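Local coordinates for putative uncharacterized protein TB39.8 (Mycobacterium tuberculosis, PDB 3PO8), which binds phosphorylated partner proteins through its FHA domain, including PknB and MviN, and by binding MviN regulates cell growth and peptidoglycan synthesis, at residues T4-Q9 with I49-Q54; F35-T40 with I85-S90. One frame throughout, in Å; residues are numbered along the deposited sequence.

Interaction 1 (T4-Q9 with I49-Q54); sequences TSVTLQ and IRWDGQ
Trp51 and Val6 meet in a sheet-to-sheet packing contact inside the FHA beta-sandwich. Strand 4-10 belongs to one sheet and strand 47-51 to the other; strand residues 4-9 and 49-51 run nearly antiparallel, at 163°, their axes 10.1 Å apart at closest approach, and no direct hydrogen bond joins the segments. Side chains fill the gap, and water bridges it at the end near Thr4.

The indole of Trp51 does most of the work. A chi1 of 177° sets its CG anti to the backbone N, and the six-membered ring comes against strand 4-10. Val6 CG2 sits over one ring face, 3.8 Å from the centroid of the six-membered ring and 22° off its normal, a CH-pi contact made mainly to CH2 and CZ3. On the opposite face the chain folds back, with Gly53 N above the ring centre and Gln54 N nearer the rim. At the ring edge lies Thr4 O, 3.3 Å from Trp51 CZ2. Deeper in, Leu8 and Ile49 touch tip to tip, CD1 to CD1 at 3.8 Å, and Leu20 packs against both.

Three waters link the Thr4 end to the second segment. One accepts a hydrogen bond from Trp51 NE1 at 2.9 Å and donates to Thr4 O. Another accepts from Thr4 N and donates to Gly53 O at 2.6 Å, while a third joins Thr4 OG1 to Gln54 O. The turn itself is an Asx turn: Asp52 OD1 accepts from Gln54 N at 2.9 Å, and also from Val55 N.

The chemistry thus changes along the strands, from aliphatic contact at Leu8 and Ile49 to hydration at Thr4. Water satisfies the indole N-H, while the ring is held between Val6 and its own turn.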
loop_
_atom_site.group_PDB
_atom_site.type_symbol
_atom_site.label_atom_id
_atom_site.label_comp_id
_atom_site.label_asym_id
_atom_site.label_seq_id
_atom_site.Cartn_x
_atom_site.Cartn_y
_atom_site.Cartn_z
ATOM N N THR A 4 -1.296 -7.198 15.837
ATOM C CA THR A 4 -0.430 -6.304 15.084
ATOM C C THR A 4 -1.297 -5.362 14.296
ATOM O O THR A 4 -2.434 -5.676 13.955
ATOM C CB THR A 4 0.441 -7.100 14.071
ATOM O OG1 THR A 4 1.183 -8.101 14.776
ATOM C CG2 THR A 4 1.388 -6.173 13.276
ATOM N N SER A 5 -0.743 -4.197 14.002
ATOM C CA SER A 5 -1.354 -3.294 13.073
ATOM C C SER A 5 -0.307 -2.831 12.086
ATOM O O SER A 5 0.879 -2.831 12.353
ATOM C CB SER A 5 -1.953 -2.113 13.811
ATOM O OG SER A 5 -2.449 -1.161 12.894
ATOM N N VAL A 6 -0.774 -2.433 10.918
ATOM C CA VAL A 6 0.112 -1.987 9.860
ATOM C C VAL A 6 -0.314 -0.606 9.412
ATOM O O VAL A 6 -1.506 -0.358 9.175
ATOM C CB VAL A 6 0.069 -2.919 8.618
ATOM C CG1 VAL A 6 0.957 -2.339 7.484
ATOM C CG2 VAL A 6 0.504 -4.337 8.978
ATOM N N THR A 7 0.660 0.287 9.309
ATOM C CA THR A 7 0.443 1.610 8.745
ATOM C C THR A 7 1.198 1.804 7.461
ATOM O O THR A 7 2.298 1.266 7.245
ATOM C CB THR A 7 0.811 2.744 9.710
ATOM O OG1 THR A 7 2.175 2.597 10.124
ATOM C CG2 THR A 7 -0.101 2.722 10.887
ATOM N N LEU A 8 0.577 2.596 6.606
ATOM C CA LEU A 8 1.136 2.995 5.321
ATOM C C LEU A 8 1.302 4.498 5.411
ATOM O O LEU A 8 0.314 5.194 5.678
ATOM C CB LEU A 8 0.144 2.695 4.203
ATOM C CG LEU A 8 -0.400 1.266 4.067
ATOM C CD1 LEU A 8 -1.334 1.158 2.867
ATOM C CD2 LEU A 8 0.755 0.316 3.964
ATOM N N GLN A 9 2.500 5.015 5.219
ATOM C CA GLN A 9 2.722 6.464 5.277
ATOM C C GLN A 9 3.315 6.973 3.973
ATOM O O GLN A 9 4.350 6.463 3.513
ATOM C CB GLN A 9 3.662 6.834 6.429
ATOM C CG GLN A 9 3.931 8.317 6.516
ATOM C CD GLN A 9 4.560 8.717 7.810
ATOM O OE1 GLN A 9 5.512 8.093 8.264
ATOM N NE2 GLN A 9 4.048 9.788 8.412
ATOM N N ILE A 49 -4.007 -4.437 -0.601
ATOM C CA ILE A 49 -3.308 -5.073 0.501
ATOM C C ILE A 49 -4.362 -5.808 1.300
ATOM O O ILE A 49 -5.321 -5.201 1.777
ATOM C CB ILE A 49 -2.529 -4.117 1.387
ATOM C CG1 ILE A 49 -1.443 -3.418 0.562
ATOM C CG2 ILE A 49 -1.872 -4.884 2.523
ATOM C CD1 ILE A 49 -0.740 -2.232 1.206
ATOM N N ARG A 50 -4.179 -7.116 1.421
ATOM C CA ARG A 50 -5.075 -7.991 2.156
ATOM C C ARG A 50 -4.510 -8.235 3.537
ATOM O O ARG A 50 -3.385 -8.670 3.650
ATOM C CB ARG A 50 -5.247 -9.283 1.384
ATOM C CG ARG A 50 -5.879 -9.004 0.012
ATOM C CD ARG A 50 -6.363 -10.242 -0.723
ATOM N NE ARG A 50 -5.333 -11.254 -0.844
ATOM C CZ ARG A 50 -4.543 -11.437 -1.902
ATOM N NH1 ARG A 50 -4.624 -10.662 -2.965
ATOM N NH2 ARG A 50 -3.645 -12.407 -1.880
ATOM N N TRP A 51 -5.297 -7.943 4.569
ATOM C CA TRP A 51 -4.824 -8.007 5.944
ATOM C C TRP A 51 -5.739 -8.879 6.793
ATOM O O TRP A 51 -6.939 -8.696 6.790
ATOM C CB TRP A 51 -4.809 -6.587 6.502
ATOM C CG TRP A 51 -4.416 -6.442 7.936
ATOM C CD1 TRP A 51 -5.171 -5.887 8.923
ATOM C CD2 TRP A 51 -3.168 -6.802 8.542
ATOM N NE1 TRP A 51 -4.478 -5.897 10.104
ATOM C CE2 TRP A 51 -3.239 -6.433 9.891
ATOM C CE3 TRP A 51 -1.992 -7.412 8.073
ATOM C CZ2 TRP A 51 -2.197 -6.671 10.779
ATOM C CZ3 TRP A 51 -0.943 -7.617 8.951
ATOM C CH2 TRP A 51 -1.058 -7.252 10.295
ATOM N N ASP A 52 -5.167 -9.809 7.546
ATOM C CA ASP A 52 -5.973 -10.653 8.434
ATOM C C ASP A 52 -5.563 -10.479 9.885
ATOM O O ASP A 52 -5.815 -11.365 10.701
ATOM C CB ASP A 52 -5.803 -12.116 8.058
ATOM C CG ASP A 52 -4.438 -12.658 8.459
ATOM O OD1 ASP A 52 -3.500 -11.836 8.622
ATOM O OD2 ASP A 52 -4.303 -13.896 8.609
ATOM N N GLY A 53 -4.928 -9.365 10.222
ATOM C CA GLY A 53 -4.396 -9.144 11.569
ATOM C C GLY A 53 -3.009 -9.706 11.862
ATOM O O GLY A 53 -2.447 -9.472 12.942
ATOM N N GLN A 54 -2.449 -10.447 10.921
ATOM C CA GLN A 54 -1.160 -11.073 11.100
ATOM C C GLN A 54 -0.244 -10.860 9.904
ATOM O O GLN A 54 0.908 -10.483 10.067
ATOM C CB GLN A 54 -1.343 -12.570 11.301
ATOM C CG GLN A 54 -2.018 -12.932 12.605
ATOM C CD GLN A 54 -1.046 -12.981 13.771
ATOM O OE1 GLN A 54 -0.456 -11.963 14.155
ATOM N NE2 GLN A 54 -0.881 -14.172 14.351
HETATM O O HOH W 1 -4.682 -4.599 12.689
HETATM O O HOH W 2 -3.787 -8.192 14.795
HETATM O O HOH W 3 1.696 -9.844 12.604
#

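Interaction 2 (F35-T40 with I85-S90); sequences FRLPDT and IRLGHS
Asp39 reaches across to the type II' beta turn Leu87-Ser90, which joins strands 84-87 and 90-98 of the FHA sandwich, from the loop that follows strand 35-36. Asp39, Leu37 and His89 have the most surface buried here.

In Asp39 a chi1 of -176° puts CG anti to the backbone N, on the side of the turn. OD2 is gripped twice: His89 N donates to its syn lone pair at 2.7 Å, with an N-H...O angle of 144°, and Ser90 OG donates to its anti lone pair at 2.8 Å. The other oxygen, OD1, accepts from Gly41 N in its own loop, tying both halves of the carboxylate to backbone amides. Such donors would be expected to favour the charged form.

Gly88, at a positive phi that by itself favours glycine, passes close to the acid, its C 3.7 Å from Asp39 OD2. The turn closes on itself through Ser90 N to Leu87 O, 2.8 Å.

On the buried side Leu37 and Leu87 cross at about a right angle, CD1 to CD1 at 3.9 Å, and Ile27 and Ile92 touch both. Leu37 CD1 also lies 4.0 Å from Ser90 OG, at the border between the apolar and polar halves.

Toward solvent the exposed imidazole lies beside the carboxylate, and a water spans 2.9 Å to Thr40 OG1 and 3.2 Å to His89 NE2.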
loop_
_atom_site.group_PDB
_atom_site.type_symbol
_atom_site.label_atom_id
_atom_site.label_comp_id
_atom_site.label_asym_id
_atom_site.label_seq_id
_atom_site.Cartn_x
_atom_site.Cartn_y
_atom_site.Cartn_z
ATOM N N PHE A 35 -7.214 4.048 0.328
ATOM C CA PHE A 35 -6.116 5.007 0.454
ATOM C C PHE A 35 -5.939 5.583 -0.947
ATOM O O PHE A 35 -5.486 4.913 -1.870
ATOM C CB PHE A 35 -4.841 4.320 0.955
ATOM C CG PHE A 35 -3.754 5.252 1.418
ATOM C CD1 PHE A 35 -4.022 6.507 1.948
ATOM C CD2 PHE A 35 -2.442 4.827 1.395
ATOM C CE1 PHE A 35 -2.983 7.326 2.409
ATOM C CE2 PHE A 35 -1.414 5.626 1.869
ATOM C CZ PHE A 35 -1.693 6.876 2.367
ATOM N N ARG A 36 -6.373 6.825 -1.094
ATOM C CA ARG A 36 -6.512 7.471 -2.390
ATOM C C ARG A 36 -5.340 8.417 -2.628
ATOM O O ARG A 36 -5.062 9.278 -1.789
ATOM C CB ARG A 36 -7.847 8.208 -2.451
ATOM C CG ARG A 36 -8.178 8.773 -3.811
ATOM C CD ARG A 36 -9.489 9.502 -3.747
ATOM N NE ARG A 36 -9.932 9.950 -5.056
ATOM C CZ ARG A 36 -11.070 10.585 -5.270
ATOM N NH1 ARG A 36 -11.894 10.801 -4.278
ATOM N NH2 ARG A 36 -11.387 10.966 -6.495
ATOM N N LEU A 37 -4.647 8.252 -3.755
ATOM C CA LEU A 37 -3.421 9.016 -4.061
ATOM C C LEU A 37 -3.643 9.973 -5.237
ATOM O O LEU A 37 -4.101 9.550 -6.294
ATOM C CB LEU A 37 -2.251 8.086 -4.393
ATOM C CG LEU A 37 -1.895 7.012 -3.376
ATOM C CD1 LEU A 37 -0.584 6.309 -3.701
ATOM C CD2 LEU A 37 -1.848 7.541 -1.987
ATOM N N PRO A 38 -3.247 11.246 -5.068
ATOM C CA PRO A 38 -3.374 12.266 -6.088
ATOM C C PRO A 38 -2.168 12.232 -7.035
ATOM O O PRO A 38 -1.284 13.083 -6.981
ATOM C CB PRO A 38 -3.412 13.540 -5.269
ATOM C CG PRO A 38 -2.531 13.260 -4.168
ATOM C CD PRO A 38 -2.827 11.854 -3.798
ATOM N N ASP A 39 -2.130 11.190 -7.844
ATOM C CA ASP A 39 -0.965 10.857 -8.669
ATOM C C ASP A 39 -1.495 10.255 -9.944
ATOM O O ASP A 39 -2.120 9.202 -9.924
ATOM C CB ASP A 39 -0.094 9.870 -7.876
ATOM C CG ASP A 39 1.200 9.504 -8.575
ATOM O OD1 ASP A 39 1.293 9.604 -9.809
ATOM O OD2 ASP A 39 2.146 9.105 -7.877
ATOM N N THR A 40 -1.259 10.931 -11.070
ATOM C CA THR A 40 -1.811 10.476 -12.337
ATOM C C THR A 40 -1.120 9.222 -12.860
ATOM O O THR A 40 -1.619 8.575 -13.777
ATOM C CB THR A 40 -1.756 11.571 -13.416
ATOM O OG1 THR A 40 -0.406 12.029 -13.562
ATOM C CG2 THR A 40 -2.678 12.719 -13.022
ATOM N N ILE A 85 6.845 0.767 -0.716
ATOM C CA ILE A 85 6.051 0.525 -1.934
ATOM C C ILE A 85 6.158 1.723 -2.859
ATOM O O ILE A 85 5.981 2.841 -2.415
ATOM C CB ILE A 85 4.566 0.292 -1.594
ATOM C CG1 ILE A 85 4.412 -0.835 -0.572
ATOM C CG2 ILE A 85 3.789 0.017 -2.896
ATOM C CD1 ILE A 85 3.093 -0.754 0.138
ATOM N N ARG A 86 6.439 1.507 -4.136
ATOM C CA ARG A 86 6.448 2.595 -5.102
ATOM C C ARG A 86 5.447 2.356 -6.197
ATOM O O ARG A 86 5.339 1.260 -6.733
ATOM C CB ARG A 86 7.827 2.802 -5.683
ATOM C CG ARG A 86 8.763 3.368 -4.661
ATOM C CD ARG A 86 10.183 3.518 -5.179
ATOM N NE ARG A 86 11.028 4.107 -4.142
ATOM C CZ ARG A 86 11.684 3.440 -3.188
ATOM N NH1 ARG A 86 11.657 2.113 -3.118
ATOM N NH2 ARG A 86 12.402 4.125 -2.287
ATOM N N LEU A 87 4.688 3.394 -6.474
ATOM C CA LEU A 87 3.656 3.346 -7.487
ATOM C C LEU A 87 3.490 4.739 -8.000
ATOM O O LEU A 87 3.482 5.697 -7.230
ATOM C CB LEU A 87 2.341 2.820 -6.904
ATOM C CG LEU A 87 1.591 3.601 -5.831
ATOM C CD1 LEU A 87 0.200 2.986 -5.632
ATOM C CD2 LEU A 87 2.324 3.661 -4.485
ATOM N N GLY A 88 3.362 4.872 -9.305
ATOM C CA GLY A 88 3.399 6.181 -9.914
ATOM C C GLY A 88 4.629 6.949 -9.483
ATOM O O GLY A 88 5.752 6.461 -9.599
ATOM N N HIS A 89 4.398 8.156 -8.979
ATOM C CA HIS A 89 5.424 9.026 -8.468
ATOM C C HIS A 89 5.442 8.990 -6.945
ATOM O O HIS A 89 6.113 9.803 -6.300
ATOM C CB HIS A 89 5.148 10.464 -8.950
ATOM C CG HIS A 89 4.826 10.568 -10.414
ATOM N ND1 HIS A 89 5.788 10.798 -11.373
ATOM C CD2 HIS A 89 3.652 10.458 -11.082
ATOM C CE1 HIS A 89 5.220 10.835 -12.566
ATOM N NE2 HIS A 89 3.924 10.629 -12.415
ATOM N N SER A 90 4.716 8.036 -6.365
ATOM C CA SER A 90 4.489 7.992 -4.938
ATOM C C SER A 90 5.314 6.900 -4.254
ATOM O O SER A 90 5.641 5.867 -4.859
ATOM C CB SER A 90 3.010 7.727 -4.650
ATOM O OG SER A 90 2.173 8.755 -5.146
HETATM O O HOH W 4 1.796 10.518 -14.746
#

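Overall arrangement
Both interactions join the two sheets of the FHA sandwich, on opposite sides of the chain's centre and 18 Å apart between centres. Interaction 1 is the more buried: two strands face each other, its direct contacts are mostly apolar, and its polar links pass through water. Interaction 2 is only partly buried and pairs loop with turn; there a carboxylate bonds directly to the opposing segment, and the leucines form a smaller apolar part. The hydrophobic core connects them, Leu8 of interaction 1 packing on Phe35 and Ile49 on Ile85 of interaction 2. Strand 90-98 serves both, its Ile92 lying against Leu8 of interaction 1 as well as against interaction 2.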